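Local coordinates for protein ribonuclease VapC2 (Rickettsia felis, PDB 3ZVK) that cleaves single-stranded RNA as the toxic, magnesium-dependent half of a type II toxin-antitoxin pair that binds its probable promoter DNA, at residues 44-47 / 48-52; 9-12 / 13-17. The protein carries 1 engineered substitution. All blocks are in the same frame, centred on the assembly; numbering follows the deposited sequence.

Interaction 1. Residues 44-47 / 48-52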
loop_
_atom_site.group_PDB
_atom_site.type_symbol
_atom_site.label_atom_id
_atom_site.label_comp_id
_atom_site.label_asym_id
_atom_site.label_seq_id
_atom_site.Cartn_x
_atom_site.Cartn_y
_atom_site.Cartn_z
ATOM N N LEU A 44 19.058 -16.936 15.913
ATOM C CA LEU A 44 18.390 -17.423 17.127
ATOM C C LEU A 44 17.171 -18.301 16.789
ATOM O O LEU A 44 16.973 -19.350 17.394
ATOM C CB LEU A 44 18.023 -16.249 18.066
ATOM C CG LEU A 44 19.186 -15.408 18.629
ATOM C CD1 LEU A 44 18.636 -14.220 19.381
ATOM C CD2 LEU A 44 20.175 -16.251 19.508
ATOM N N GLN A 45 16.393 -17.908 15.772
ATOM C CA GLN A 45 15.260 -18.711 15.279
ATOM C C GLN A 45 15.740 -20.059 14.678
ATOM O O GLN A 45 15.099 -21.092 14.881
ATOM C CB GLN A 45 14.403 -17.916 14.290
ATOM C CG GLN A 45 13.413 -16.932 14.961
ATOM C CD GLN A 45 12.351 -17.592 15.835
ATOM O OE1 GLN A 45 11.831 -16.994 16.741
ATOM N NE2 GLN A 45 12.034 -18.863 15.630
ATOM N N TYR A 46 16.900 -20.060 14.021
ATOM C CA TYR A 46 17.526 -21.294 13.542
ATOM C C TYR A 46 17.930 -22.202 14.732
ATOM O O TYR A 46 17.755 -23.413 14.655
ATOM C CB TYR A 46 18.736 -20.993 12.627
ATOM C CG TYR A 46 19.728 -22.115 12.483
ATOM C CD1 TYR A 46 19.394 -23.291 11.805
ATOM C CD2 TYR A 46 21.025 -21.997 12.993
ATOM C CE1 TYR A 46 20.326 -24.324 11.640
ATOM C CE2 TYR A 46 21.971 -23.018 12.817
ATOM C CZ TYR A 46 21.619 -24.169 12.122
ATOM O OH TYR A 46 22.547 -25.172 11.935
ATOM N N GLY A 47 18.438 -21.598 15.809
ATOM C CA GLY A 47 18.796 -22.299 17.034
ATOM C C GLY A 47 17.611 -23.039 17.620
ATOM O O GLY A 47 17.738 -24.193 18.016
ATOM N N VAL A 48 16.446 -22.398 17.618
ATOM C CA VAL A 48 15.175 -22.944 18.117
ATOM C C VAL A 48 14.701 -24.111 17.251
ATOM O O VAL A 48 14.423 -25.190 17.774
ATOM C CB VAL A 48 14.080 -21.818 18.257
ATOM C CG1 VAL A 48 12.700 -22.406 18.553
ATOM C CG2 VAL A 48 14.478 -20.775 19.327
ATOM N N SER A 49 14.607 -23.896 15.935
ATOM C CA SER A 49 14.122 -24.904 14.977
ATOM C C SER A 49 14.964 -26.191 14.941
ATOM O O SER A 49 14.431 -27.279 14.716
ATOM C CB SER A 49 14.046 -24.310 13.574
ATOM O OG SER A 49 13.066 -23.292 13.519
ATOM N N LYS A 50 16.278 -26.040 15.145
ATOM C CA LYS A 50 17.268 -27.102 15.122
ATOM C C LYS A 50 17.208 -27.973 16.395
ATOM O O LYS A 50 17.424 -29.180 16.311
ATOM C CB LYS A 50 18.655 -26.463 14.966
ATOM C CG LYS A 50 19.778 -27.442 14.885
ATOM C CD LYS A 50 20.930 -26.917 14.128
ATOM C CE LYS A 50 21.883 -28.053 13.955
ATOM N NZ LYS A 50 21.202 -29.161 13.260
ATOM N N SER A 51 16.935 -27.357 17.553
ATOM C CA SER A 51 16.901 -27.980 18.873
ATOM C C SER A 51 15.849 -29.070 19.055
ATOM O O SER A 51 14.938 -29.213 18.225
ATOM C CB SER A 51 16.753 -26.908 19.943
ATOM O OG SER A 51 15.430 -26.404 20.006
ATOM N N LYS A 52 16.013 -29.864 20.135
ATOM C CA LYS A 52 15.114 -30.966 20.500
ATOM C C LYS A 52 13.890 -30.399 21.248
ATOM O O LYS A 52 12.763 -30.793 20.964
ATOM C CB LYS A 52 15.845 -32.025 21.362
ATOM C CG LYS A 52 16.884 -32.846 20.623
HETATM O O HOH W 1 12.406 -20.678 13.382
#

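Interaction 2. Residues 9-12 / 13-17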
loop_
_atom_site.group_PDB
_atom_site.type_symbol
_atom_site.label_atom_id
_atom_site.label_comp_id
_atom_site.label_asym_id
_atom_site.label_seq_id
_atom_site.Cartn_x
_atom_site.Cartn_y
_atom_site.Cartn_z
ATOM N N ILE A 9 26.462 -13.263 22.429
ATOM C CA ILE A 9 25.942 -12.641 23.651
ATOM C C ILE A 9 24.555 -13.182 23.925
ATOM O O ILE A 9 24.290 -13.578 25.058
ATOM C CB ILE A 9 25.969 -11.077 23.574
ATOM C CG1 ILE A 9 27.388 -10.533 23.878
ATOM C CG2 ILE A 9 24.931 -10.424 24.486
ATOM C CD1 ILE A 9 27.913 -10.631 25.364
ATOM N N CYS A 10 23.690 -13.231 22.860
ATOM C CA CYS A 10 22.303 -13.666 22.940
ATOM C C CYS A 10 22.168 -15.135 23.327
ATOM O O CYS A 10 21.389 -15.429 24.242
ATOM C CB CYS A 10 21.539 -13.321 21.672
ATOM S SG CYS A 10 21.237 -11.555 21.439
ATOM N N VAL A 11 22.937 -16.043 22.651
ATOM C CA VAL A 11 22.991 -17.485 22.906
ATOM C C VAL A 11 23.463 -17.779 24.358
ATOM O O VAL A 11 22.814 -18.557 25.060
ATOM C CB VAL A 11 23.813 -18.251 21.836
ATOM C CG1 VAL A 11 23.994 -19.733 22.221
ATOM C CG2 VAL A 11 23.137 -18.166 20.465
ATOM N N TYR A 12 24.533 -17.098 24.819
ATOM C CA TYR A 12 25.049 -17.236 26.194
ATOM C C TYR A 12 24.057 -16.749 27.229
ATOM O O TYR A 12 23.936 -17.377 28.271
ATOM C CB TYR A 12 26.416 -16.543 26.372
ATOM C CG TYR A 12 27.204 -17.079 27.542
ATOM C CD1 TYR A 12 27.908 -18.282 27.444
ATOM C CD2 TYR A 12 27.269 -16.379 28.743
ATOM C CE1 TYR A 12 28.641 -18.781 28.522
ATOM C CE2 TYR A 12 27.967 -16.885 29.836
ATOM C CZ TYR A 12 28.647 -18.091 29.724
ATOM O OH TYR A 12 29.349 -18.586 30.796
ATOM N N ALA A 13 23.326 -15.665 26.933
ATOM C CA ALA A 13 22.305 -15.106 27.812
ATOM C C ALA A 13 21.156 -16.104 28.026
ATOM O O ALA A 13 20.750 -16.336 29.164
ATOM C CB ALA A 13 21.766 -13.809 27.227
ATOM N N ILE A 14 20.655 -16.706 26.931
ATOM C CA ILE A 14 19.562 -17.690 26.961
ATOM C C ILE A 14 19.995 -18.990 27.627
ATOM O O ILE A 14 19.317 -19.470 28.531
ATOM C CB ILE A 14 18.894 -17.888 25.561
ATOM C CG1 ILE A 14 18.280 -16.580 25.036
ATOM C CG2 ILE A 14 17.844 -19.014 25.575
ATOM C CD1 ILE A 14 18.053 -16.561 23.540
ATOM N N ASN A 15 21.136 -19.537 27.211
ATOM C CA ASN A 15 21.634 -20.778 27.770
ATOM C C ASN A 15 22.152 -20.681 29.182
ATOM O O ASN A 15 21.749 -21.489 30.019
ATOM C CB ASN A 15 22.682 -21.413 26.855
ATOM C CG ASN A 15 22.140 -21.979 25.569
ATOM O OD1 ASN A 15 20.964 -22.356 25.461
ATOM N ND2 ASN A 15 22.994 -22.075 24.574
ATOM N N LYS A 16 23.059 -19.725 29.455
ATOM C CA LYS A 16 23.742 -19.608 30.760
ATOM C C LYS A 16 23.241 -18.529 31.705
ATOM O O LYS A 16 23.629 -18.545 32.865
ATOM C CB LYS A 16 25.274 -19.547 30.592
ATOM C CG LYS A 16 25.816 -20.618 29.625
ATOM C CD LYS A 16 26.618 -21.718 30.275
ATOM C CE LYS A 16 26.587 -22.960 29.396
ATOM N NZ LYS A 16 25.944 -24.104 30.100
ATOM N N HIS A 17 22.377 -17.611 31.228
ATOM C CA HIS A 17 21.787 -16.506 32.010
ATOM C C HIS A 17 22.726 -15.943 33.117
ATOM O O HIS A 17 22.407 -16.036 34.303
ATOM C CB HIS A 17 20.357 -16.856 32.510
ATOM C CG HIS A 17 20.248 -18.238 33.094
ATOM N ND1 HIS A 17 19.709 -19.296 32.365
ATOM C CD2 HIS A 17 20.688 -18.709 34.291
ATOM C CE1 HIS A 17 19.823 -20.360 33.144
ATOM N NE2 HIS A 17 20.405 -20.055 34.314
#

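Interaction 1. Residues 44-47 / 48-52
With chi1 at 159°, Tyr46 swings its ring opposite its own backbone N, and Lys50, one helical turn on, does the same with CG (chi1 -178°). The two side chains therefore run out from the helix along similar directions, next to one another. What touches is the far end of the ring: the phenol OH of Tyr46 lies 3.2 Å from CD of Lys50, and ring carbon CZ of Tyr46 lies 3.5 Å from that same methylene, which meets the ring obliquely. Polar needs at the phenol are met by other chains, since it hydrogen-bonds Glu89 of the second toxin subunit and the backbone N of Arg74 of an antitoxin chain. The ammonium of Lys50 makes a long, weak ion pair with the same Glu89 of the second subunit. On another side of the helix a water joins Gln45 and Ser49: it accepts from NE2 of Gln45 at 2.9 Å and donates to OG of Ser49 at 2.7 Å. NE2 of Gln45 also bonds Gln58, and OG of Ser49 bonds Glu83 of the second subunit, so the bridge connects two polar groups with further partners. Behind these contacts run the i to i+4 backbone bonds, straightest from Ser49 N to Gln45 O (3.0 Å, 170°). The last, from Ser51 N to Gly47 O, is 3.3 Å. Ser51 leaves helical geometry here and turns its hydroxyl back, OG donating to Val48 O at 2.7 Å; Asn57 is a further partner of that hydroxyl. Leu44 and Val48 meanwhile pack on Leu61 of helix 54-65. This is the C-terminal end of an alpha-helix, where the first non-helical residue's hydroxyl bonds a last-turn carbonyl, placed in the PIN domain where helix 38-50 meets both the antitoxin and a second toxin subunit.

Interaction 2. Residues 9-12 / 13-17
Tyr12 O takes the shortest bond between 9-12 and 13-17, from Lys16 N at 2.8 Å, and receives a second, weak one from His17 N at 3.4 Å. One carbonyl thus serves two successive amides as the helix runs out, and His17 then leaves helical geometry with positive phi. Further back, Asn15 N binds Val11 O at 2.9 Å with a nearly straight N-H (168°). The amide side chain of Asn15 runs alongside Val11, ND2 lying 3.5 Å from CG1 of Val11, while that nitrogen donates to the backbone O of Tyr76 on an antitoxin chain. All this belongs to the last turns of helix 7-16, which follows the central strand 2-5 of the parallel PIN-domain sheet. Near the helix end the side chains of Tyr12 and Lys16 cross, and CG of Lys16 sits over one ring face in a CH-pi contact, 3.8 Å from the centroid and displaced toward the rim at CE1. Lys16 CG lies beside its backbone N (chi1 -47°), and beyond CD the chain leads away from the ring. Pro18 and Lys134 also touch Tyr12. On the buried side Ala13 and Ile14 pack against Phe64 of helix 54-65, and Ile14 also meets Met53 of one antitoxin chain and Phe77 of another.

How the interactions relate
Both interactions occupy the C-terminal turns of helices, and their helices touch: Leu44 CD2 of interaction 1 packs 3.7 Å from Val11 CG2 of interaction 2, with Leu44 CD1 against Cys10 CB. Helix 54-65 is their common neighbour, Leu61 meeting side chains from both. Each pairs a tyrosine with a lysine four residues on, but the place differs. Interaction 1 is buried, several of its polar groups engaged by the second toxin subunit or an antitoxin chain, others by its own chain, and its tyrosine meets the lysine chain obliquely. Interaction 2 is partly buried, with a methylene of an exposed lysine over the ring face; its antitoxin contacts are mainly hydrophobic, apart from one asparagine bond.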